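Local coordinates for protein HTH-type transcriptional regulator LysG (Mycobacterium tuberculosis, PDB 3ISP) that probably activates expression of the lysine exporter LysE and represses its own gene, acting as a dimeric DNA-binding LysR-type regulator, at residues Pro191-Asn196 with Ala229-Gly234. Sequence-based numbering, arbitrary orientation.
Sequences PSLAWN and AAARAG
One side chain, Leu193, makes the contact between the loop 191-196 and the last turn of helix 224-232, almost entirely through its CD1 methyl. That methyl sits over the helix surface between two consecutive alanines, 3.9 Å from CB of Ala230 and 3.9 Å from CB of Ala231. The backbone between them is met as well: CD1 lies 3.8 Å from N of Ala231. Two torsions place the methyl there. With chi1 at -55°, CG stands anti to the carbonyl carbon, and a chi2 of -175° carries CD1 straight on from CA. The leucine thus spans a backbone gap of 7.7 Å between CA of Leu193 and CA of Ala231, and the short alanine side chains let it approach the helix backbone. No hydrogen bond crosses the contact. Leu193 pairs through its main chain with Trp237, while the helix closes in a Schellman motif: Gly234, at positive phi, donates from N to O of Ala231 at 3.0 Å. Just along the loop, the ring of Trp195 meets Phe227 of the same helix. All three touching residues are buried, and together they join loop to helix within the LysR substrate-binding domain. With apolar methyls doing most of the touching, and about 101 Å² buried over both sides, the attachment rests on van der Waals and hydrophobic packing, without the directional constraint of a polar bond.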
loop_
_atom_site.group_PDB
_atom_site.type_symbol
_atom_site.label_atom_id
_atom_site.label_comp_id
_atom_site.label_asym_id
_atom_site.label_seq_id
_atom_site.Cartn_x
_atom_site.Cartn_y
_atom_site.Cartn_z
ATOM N N PRO A 191 3.124 -9.739 -28.227
ATOM C CA PRO A 191 3.285 -8.820 -27.096
ATOM C C PRO A 191 2.191 -7.755 -27.065
ATOM O O PRO A 191 1.932 -7.117 -28.080
ATOM C CB PRO A 191 4.650 -8.172 -27.369
ATOM C CG PRO A 191 5.370 -9.164 -28.192
ATOM C CD PRO A 191 4.324 -9.779 -29.076
ATOM N N SER A 192 1.556 -7.559 -25.916
ATOM C CA SER A 192 0.629 -6.434 -25.777
ATOM C C SER A 192 1.301 -5.270 -25.051
ATOM O O SER A 192 2.346 -5.430 -24.432
ATOM C CB SER A 192 -0.664 -6.846 -25.063
ATOM O OG SER A 192 -0.445 -7.045 -23.679
ATOM N N LEU A 193 0.701 -4.094 -25.148
ATOM C CA LEU A 193 1.162 -2.943 -24.395
ATOM C C LEU A 193 0.255 -2.660 -23.193
ATOM O O LEU A 193 -0.657 -3.428 -22.877
ATOM C CB LEU A 193 1.189 -1.717 -25.293
ATOM C CG LEU A 193 1.988 -1.827 -26.576
ATOM C CD1 LEU A 193 2.008 -0.480 -27.273
ATOM C CD2 LEU A 193 3.390 -2.310 -26.255
ATOM N N ALA A 194 0.515 -1.536 -22.545
ATOM C CA ALA A 194 -0.233 -1.108 -21.378
ATOM C C ALA A 194 0.503 0.051 -20.713
ATOM O O ALA A 194 1.727 0.147 -20.800
ATOM C CB ALA A 194 -0.411 -2.255 -20.403
ATOM N N TRP A 195 -0.245 0.928 -20.056
ATOM C CA TRP A 195 0.357 2.044 -19.348
ATOM C C TRP A 195 1.013 1.579 -18.065
ATOM O O TRP A 195 2.021 2.141 -17.634
ATOM C CB TRP A 195 -0.691 3.117 -19.044
ATOM C CG TRP A 195 -0.948 3.979 -20.216
ATOM C CD1 TRP A 195 -1.349 3.576 -21.465
ATOM C CD2 TRP A 195 -0.810 5.396 -20.275
ATOM N NE1 TRP A 195 -1.462 4.666 -22.299
ATOM C CE2 TRP A 195 -1.137 5.796 -21.591
ATOM C CE3 TRP A 195 -0.436 6.366 -19.349
ATOM C CZ2 TRP A 195 -1.110 7.122 -21.993
ATOM C CZ3 TRP A 195 -0.403 7.688 -19.756
ATOM C CH2 TRP A 195 -0.743 8.053 -21.068
ATOM N N ASN A 196 0.432 0.546 -17.467
ATOM C CA ASN A 196 0.925 -0.010 -16.211
ATOM C C ASN A 196 0.036 -1.161 -15.757
ATOM O O ASN A 196 -0.822 -1.615 -16.511
ATOM C CB ASN A 196 1.007 1.073 -15.134
ATOM C CG ASN A 196 -0.315 1.759 -14.909
ATOM O OD1 ASN A 196 -1.306 1.125 -14.546
ATOM N ND2 ASN A 196 -0.342 3.061 -15.123
ATOM N N ALA A 229 5.023 5.826 -29.124
ATOM C CA ALA A 229 6.265 5.343 -29.727
ATOM C C ALA A 229 6.357 3.820 -29.640
ATOM O O ALA A 229 6.698 3.156 -30.608
ATOM C CB ALA A 229 7.480 6.000 -29.084
ATOM N N ALA A 230 6.040 3.271 -28.478
ATOM C CA ALA A 230 5.985 1.827 -28.318
ATOM C C ALA A 230 5.212 1.175 -29.462
ATOM O O ALA A 230 5.717 0.267 -30.127
ATOM C CB ALA A 230 5.363 1.466 -26.984
ATOM N N ALA A 231 3.983 1.635 -29.687
ATOM C CA ALA A 231 3.142 1.034 -30.710
ATOM C C ALA A 231 3.729 1.299 -32.083
ATOM O O ALA A 231 3.833 0.390 -32.898
ATOM C CB ALA A 231 1.725 1.554 -30.630
ATOM N N ARG A 232 4.113 2.543 -32.341
ATOM C CA ARG A 232 4.696 2.886 -33.628
ATOM C C ARG A 232 5.963 2.063 -33.902
ATOM O O ARG A 232 6.245 1.714 -35.043
ATOM C CB ARG A 232 4.985 4.378 -33.708
ATOM C CG ARG A 232 3.812 5.206 -34.180
ATOM C CD ARG A 232 4.200 6.680 -34.281
ATOM N NE ARG A 232 3.071 7.535 -34.642
ATOM C CZ ARG A 232 2.593 7.679 -35.878
ATOM N NH1 ARG A 232 3.138 7.017 -36.889
ATOM N NH2 ARG A 232 1.559 8.485 -36.101
ATOM N N ALA A 233 6.701 1.745 -32.842
ATOM C CA ALA A 233 7.914 0.944 -32.915
ATOM C C ALA A 233 7.665 -0.575 -32.798
ATOM O O ALA A 233 8.524 -1.326 -32.337
ATOM C CB ALA A 233 8.886 1.399 -31.845
ATOM N N GLY A 234 6.487 -1.022 -33.205
ATOM C CA GLY A 234 6.159 -2.434 -33.209
ATOM C C GLY A 234 6.406 -3.264 -31.961
ATOM O O GLY A 234 6.447 -4.488 -32.037
#